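Local atomic coordinates of fucolectin-related protein (Streptococcus pneumoniae, PDB entry 2WMF), a protein that probably hydrolyses blood-group carbohydrate antigens of the host, acting as a glycoside hydrolase of family 98. Residues Thr31-Glu36 with Cys235-Ser240; Asn281-Gly286 with Phe317-Gln322. All coordinates share one frame; numbering follows the deposited sequence.

How the contacts relate
From the N terminus, the lead-in to the first barrel strand, 39-45, carries Thr31-Glu36. Contact 1 joins it to the start of the seventh strand, 237-243, and closes a loop of 198 residues that holds barrel strands one to six. The chain then runs through helix 272-283, whose end supplies Asn281-Gly286. Contact 2 closes a loop of 30 residues holding the eighth strand, 289-293, and ends on helix 307-322. The two loops follow in series, neither nested nor crossed. The centres of contacts 1 and 2 lie about 11 Å apart, and their segments touch: the indole NE1 of Trp238 hydrogen-bonds Gly285 O, while Ser240 packs on Val282, tying the seventh strand to the end of helix 272-283 and the turn that follows.

Contact 1 of 2, residues Thr31-Glu36 with Cys235-Ser240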
loop_
_atom_site.group_PDB
_atom_site.type_symbol
_atom_site.label_atom_id
_atom_site.label_comp_id
_atom_site.label_asym_id
_atom_site.label_seq_id
_atom_site.Cartn_x
_atom_site.Cartn_y
_atom_site.Cartn_z
ATOM N N THR A 31 -17.474 -7.619 -7.371
ATOM C CA THR A 31 -16.614 -6.430 -7.432
ATOM C C THR A 31 -15.736 -6.581 -8.666
ATOM O O THR A 31 -15.226 -7.669 -8.910
ATOM C CB THR A 31 -15.706 -6.316 -6.174
ATOM O OG1 THR A 31 -16.493 -6.493 -4.989
ATOM C CG2 THR A 31 -14.956 -4.952 -6.169
ATOM N N THR A 32 -15.598 -5.513 -9.456
ATOM C CA THR A 32 -14.684 -5.468 -10.573
ATOM C C THR A 32 -13.380 -4.862 -10.027
ATOM O O THR A 32 -13.363 -3.719 -9.573
ATOM C CB THR A 32 -15.239 -4.627 -11.708
ATOM O OG1 THR A 32 -16.406 -5.281 -12.216
ATOM C CG2 THR A 32 -14.238 -4.453 -12.810
ATOM N N ILE A 33 -12.335 -5.681 -10.018
ATOM C CA ILE A 33 -11.010 -5.277 -9.518
ATOM C C ILE A 33 -9.994 -5.531 -10.616
ATOM O O ILE A 33 -9.806 -6.670 -11.050
ATOM C CB ILE A 33 -10.573 -6.086 -8.253
ATOM C CG1 ILE A 33 -11.647 -6.025 -7.174
ATOM C CG2 ILE A 33 -9.216 -5.556 -7.764
ATOM C CD1 ILE A 33 -11.382 -6.901 -5.934
ATOM N N ASN A 34 -9.342 -4.461 -11.080
ATOM C CA ASN A 34 -8.301 -4.534 -12.079
ATOM C C ASN A 34 -7.614 -3.165 -12.099
ATOM O O ASN A 34 -7.982 -2.266 -11.340
ATOM C CB ASN A 34 -8.835 -4.899 -13.482
ATOM C CG ASN A 34 -9.908 -3.948 -13.967
ATOM O OD1 ASN A 34 -9.668 -2.753 -14.051
ATOM N ND2 ASN A 34 -11.101 -4.490 -14.341
ATOM N N ASN A 35 -6.599 -3.002 -12.947
ATOM C CA ASN A 35 -5.886 -1.732 -13.015
ATOM C C ASN A 35 -6.768 -0.514 -13.302
ATOM O O ASN A 35 -6.468 0.588 -12.818
ATOM C CB ASN A 35 -4.680 -1.778 -13.941
ATOM C CG ASN A 35 -5.069 -1.952 -15.416
ATOM O OD1 ASN A 35 -6.055 -2.621 -15.733
ATOM N ND2 ASN A 35 -4.239 -1.437 -16.293
ATOM N N GLU A 36 -7.831 -0.697 -14.102
ATOM C CA GLU A 36 -8.786 0.375 -14.387
ATOM C C GLU A 36 -9.867 0.561 -13.324
ATOM O O GLU A 36 -10.631 1.513 -13.374
ATOM C CB GLU A 36 -9.419 0.150 -15.767
ATOM C CG GLU A 36 -8.324 0.122 -16.843
ATOM C CD GLU A 36 -8.813 -0.165 -18.265
ATOM O OE1 GLU A 36 -10.006 0.008 -18.504
ATOM O OE2 GLU A 36 -7.943 -0.560 -19.131
ATOM N N CYS A 235 -3.076 -15.381 -8.858
ATOM C CA CYS A 235 -4.114 -14.498 -8.324
ATOM C C CYS A 235 -4.287 -13.360 -9.351
ATOM O O CYS A 235 -3.327 -12.922 -9.996
ATOM C CB CYS A 235 -3.734 -13.969 -6.934
ATOM S SG CYS A 235 -2.144 -13.052 -6.831
ATOM N N ASP A 236 -5.511 -12.893 -9.543
ATOM C CA ASP A 236 -5.714 -11.887 -10.612
ATOM C C ASP A 236 -5.376 -10.456 -10.187
ATOM O O ASP A 236 -5.333 -9.534 -11.018
ATOM C CB ASP A 236 -7.137 -11.963 -11.165
ATOM C CG ASP A 236 -7.319 -13.052 -12.214
ATOM O OD1 ASP A 236 -6.481 -13.969 -12.258
ATOM O OD2 ASP A 236 -8.329 -12.968 -12.976
ATOM N N ASN A 237 -5.222 -10.276 -8.882
ATOM C CA ASN A 237 -4.891 -8.980 -8.298
ATOM C C ASN A 237 -3.991 -9.213 -7.106
ATOM O O ASN A 237 -4.085 -10.251 -6.427
ATOM C CB ASN A 237 -6.170 -8.251 -7.835
ATOM C CG ASN A 237 -7.042 -7.849 -9.001
ATOM O OD1 ASN A 237 -6.764 -6.848 -9.671
ATOM N ND2 ASN A 237 -8.110 -8.651 -9.285
ATOM N N TRP A 238 -3.107 -8.258 -6.871
ATOM C CA TRP A 238 -2.355 -8.215 -5.615
ATOM C C TRP A 238 -2.467 -6.833 -4.973
ATOM O O TRP A 238 -2.834 -5.845 -5.629
ATOM C CB TRP A 238 -0.877 -8.617 -5.792
ATOM C CG TRP A 238 0.049 -7.612 -6.439
ATOM C CD1 TRP A 238 0.209 -7.374 -7.771
ATOM C CD2 TRP A 238 1.027 -6.799 -5.772
ATOM N NE1 TRP A 238 1.208 -6.440 -7.976
ATOM C CE2 TRP A 238 1.693 -6.043 -6.753
ATOM C CE3 TRP A 238 1.382 -6.619 -4.435
ATOM C CZ2 TRP A 238 2.728 -5.152 -6.442
ATOM C CZ3 TRP A 238 2.379 -5.712 -4.140
ATOM C CH2 TRP A 238 3.051 -4.998 -5.139
ATOM N N GLY A 239 -2.034 -6.743 -3.721
ATOM C CA GLY A 239 -1.963 -5.446 -3.084
ATOM C C GLY A 239 -1.301 -5.482 -1.729
ATOM O O GLY A 239 -0.366 -6.271 -1.521
ATOM N N SER A 240 -1.780 -4.610 -0.837
ATOM C CA SER A 240 -1.127 -4.356 0.448
ATOM C C SER A 240 -2.074 -3.974 1.538
ATOM O O SER A 240 -3.103 -3.327 1.296
ATOM C CB SER A 240 -0.147 -3.167 0.275
ATOM O OG SER A 240 -0.806 -2.048 -0.359
#
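Asn237 meets Ile33 where the chain approaching the first strand of an eight-stranded parallel beta/alpha barrel passes the start of the seventh, at the end of the barrel where its strands begin. CG of Asn237 stands beside its own backbone N, anti to the carbonyl carbon (chi1 -67°), which puts the amide against the 31-36 loop. At the root of this side chain, Asn237 CB lies 4.1 Å from Ile33 CG2. One bond further out, Asn237 CG comes to 3.4 Å from Ile33 CG2, so this methyl rests against the middle of the amide. Asn237 OD1 also touches the loop, 3.7 Å from Asn34 CA, but its polar partner is the hydroxyl of Thr288, just ahead of the eighth strand. That bond is consistent with the amide orientation that leaves the nitrogen for the loop. Ile33 packs on Thr288 as well, and on His176 at the start of the fifth strand, which places it among the beginnings of three barrel strands. At the tip of the amide, Asn237 ND2 donates to Ile33 O over 3.1 Å; the hydrogen bond is bent, with an N-H...O angle of 141°, and the nitrogen sits well above the carbonyl plane, 59° out of it.

Contact 2 of 2, residues Asn281-Gly286 with Phe317-Gln322; sequences NVYTGG and FRHAIQ
The ring of Tyr283 meets His319 and Ala320, neighbours on helix 307-322: the imidazole over one face near the hydroxyl end, the alanine obliquely, nearer the backbone. His319 CD2 is 4.0 Å from Tyr283 CZ in an offset edge-to-face pair, the ring centroids 5.4 Å apart and the planes at 62°. The imidazole edge is therefore displaced toward the hydroxyl-bearing end of the ring. Tyr283 CD1 packs against Ala320 CB at 3.8 Å, and CE1 of the same tyrosine lies equally close to Ala320 CA, so the small alanine lets the ring come up to the helix main chain. Tyr283 gets there by extending CG anti to its backbone nitrogen (chi1 171°). The two segments belong to helices 272-283 and 307-322, which flank the eighth strand, 289-293, of the beta/alpha barrel; Tyr283 also touches Tyr290 on that strand. Polar partners beyond this first shell hold both rings. The Tyr283 hydroxyl is hydrogen-bonded to Asn323 O just past helix 307-322, and Asn323 ND2 in turn binds His319 O. His319 NE2 bonds with the hydroxyl of Tyr432, on a strand of the beta-sheet region later in the chain. On the tyrosine's side the helix ends in a Schellman motif: Gly286, with positive phi, is the C-prime residue, and its N reaches Tyr283 O at 3.0 Å while Gly287 N reaches back to Val282 O.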
loop_
_atom_site.group_PDB
_atom_site.type_symbol
_atom_site.label_atom_id
_atom_site.label_comp_id
_atom_site.label_asym_id
_atom_site.label_seq_id
_atom_site.Cartn_x
_atom_site.Cartn_y
_atom_site.Cartn_z
ATOM N N ASN A 281 4.512 2.115 -4.230
ATOM C CA ASN A 281 5.255 0.887 -4.454
ATOM C C ASN A 281 4.363 -0.218 -5.002
ATOM O O ASN A 281 4.825 -1.056 -5.792
ATOM C CB ASN A 281 5.865 0.406 -3.124
ATOM C CG ASN A 281 7.083 1.216 -2.686
ATOM O OD1 ASN A 281 7.522 2.167 -3.354
ATOM N ND2 ASN A 281 7.603 0.860 -1.506
ATOM N N VAL A 282 3.128 -0.229 -4.518
ATOM C CA VAL A 282 2.125 -1.250 -4.923
ATOM C C VAL A 282 1.614 -0.902 -6.337
ATOM O O VAL A 282 1.714 -1.736 -7.278
ATOM C CB VAL A 282 1.002 -1.354 -3.883
ATOM C CG1 VAL A 282 -0.163 -2.181 -4.425
ATOM C CG2 VAL A 282 1.576 -1.957 -2.540
ATOM N N TYR A 283 1.117 0.314 -6.466
ATOM C CA TYR A 283 0.590 0.852 -7.750
ATOM C C TYR A 283 1.563 0.608 -8.918
ATOM O O TYR A 283 1.199 0.021 -9.963
ATOM C CB TYR A 283 0.268 2.338 -7.579
ATOM C CG TYR A 283 -0.062 3.020 -8.867
ATOM C CD1 TYR A 283 -1.367 3.055 -9.328
ATOM C CD2 TYR A 283 0.907 3.708 -9.583
ATOM C CE1 TYR A 283 -1.685 3.707 -10.523
ATOM C CE2 TYR A 283 0.589 4.376 -10.782
ATOM C CZ TYR A 283 -0.713 4.366 -11.240
ATOM O OH TYR A 283 -1.006 5.018 -12.465
ATOM N N THR A 284 2.805 1.084 -8.771
ATOM C CA THR A 284 3.784 0.985 -9.864
ATOM C C THR A 284 4.223 -0.439 -10.153
ATOM O O THR A 284 4.822 -0.691 -11.192
ATOM C CB THR A 284 5.027 1.884 -9.634
ATOM O OG1 THR A 284 5.706 1.484 -8.435
ATOM C CG2 THR A 284 4.621 3.376 -9.551
ATOM N N GLY A 285 3.977 -1.353 -9.196
ATOM C CA GLY A 285 4.214 -2.799 -9.334
ATOM C C GLY A 285 3.039 -3.565 -9.893
ATOM O O GLY A 285 3.067 -4.787 -9.952
ATOM N N GLY A 286 2.010 -2.850 -10.310
ATOM C CA GLY A 286 0.803 -3.480 -10.817
ATOM C C GLY A 286 -0.302 -3.844 -9.829
ATOM O O GLY A 286 -1.329 -4.451 -10.176
ATOM N N PHE A 317 -5.050 7.378 -3.931
ATOM C CA PHE A 317 -6.036 6.461 -4.497
ATOM C C PHE A 317 -6.762 7.102 -5.705
ATOM O O PHE A 317 -7.020 6.405 -6.728
ATOM C CB PHE A 317 -7.027 5.969 -3.465
ATOM C CG PHE A 317 -7.867 4.814 -3.965
ATOM C CD1 PHE A 317 -7.307 3.569 -4.197
ATOM C CD2 PHE A 317 -9.204 5.006 -4.245
ATOM C CE1 PHE A 317 -8.044 2.541 -4.689
ATOM C CE2 PHE A 317 -9.970 3.952 -4.743
ATOM C CZ PHE A 317 -9.384 2.726 -4.977
ATOM N N ARG A 318 -7.059 8.404 -5.610
ATOM C CA ARG A 318 -7.629 9.154 -6.744
ATOM C C ARG A 318 -6.671 9.098 -7.944
ATOM O O ARG A 318 -7.106 8.928 -9.099
ATOM C CB ARG A 318 -7.986 10.591 -6.378
ATOM C CG ARG A 318 -9.233 10.722 -5.547
ATOM C CD ARG A 318 -9.535 12.163 -5.168
ATOM N NE ARG A 318 -10.914 12.282 -4.724
ATOM C CZ ARG A 318 -11.333 13.112 -3.800
ATOM N NH1 ARG A 318 -10.493 13.922 -3.177
ATOM N NH2 ARG A 318 -12.602 13.129 -3.483
ATOM N N HIS A 319 -5.366 9.261 -7.703
ATOM C CA HIS A 319 -4.383 9.087 -8.770
ATOM C C HIS A 319 -4.548 7.725 -9.443
ATOM O O HIS A 319 -4.529 7.621 -10.699
ATOM C CB HIS A 319 -2.935 9.256 -8.278
ATOM C CG HIS A 319 -1.933 9.098 -9.373
ATOM N ND1 HIS A 319 -1.665 10.087 -10.300
ATOM C CD2 HIS A 319 -1.139 8.050 -9.696
ATOM C CE1 HIS A 319 -0.724 9.658 -11.123
ATOM N NE2 HIS A 319 -0.428 8.412 -10.817
ATOM N N ALA A 320 -4.701 6.686 -8.633
ATOM C CA ALA A 320 -4.788 5.300 -9.117
ATOM C C ALA A 320 -6.097 5.025 -9.899
ATOM O O ALA A 320 -6.111 4.195 -10.818
ATOM C CB ALA A 320 -4.633 4.310 -7.951
ATOM N N ILE A 321 -7.178 5.728 -9.549
ATOM C CA ILE A 321 -8.444 5.647 -10.312
ATOM C C ILE A 321 -8.276 6.344 -11.663
ATOM O O ILE A 321 -8.707 5.822 -12.699
ATOM C CB ILE A 321 -9.647 6.269 -9.570
ATOM C CG1 ILE A 321 -9.919 5.538 -8.246
ATOM C CG2 ILE A 321 -10.916 6.257 -10.457
ATOM C CD1 ILE A 321 -10.766 6.353 -7.264
ATOM N N GLN A 322 -7.664 7.528 -11.640
ATOM C CA GLN A 322 -7.601 8.381 -12.839
ATOM C C GLN A 322 -6.564 7.904 -13.846
ATOM O O GLN A 322 -6.693 8.151 -15.051
ATOM C CB GLN A 322 -7.371 9.830 -12.417
ATOM C CG GLN A 322 -8.634 10.364 -11.658
ATOM C CD GLN A 322 -8.462 11.755 -11.050
ATOM O OE1 GLN A 322 -7.513 12.471 -11.363
ATOM N NE2 GLN A 322 -9.395 12.131 -10.139
#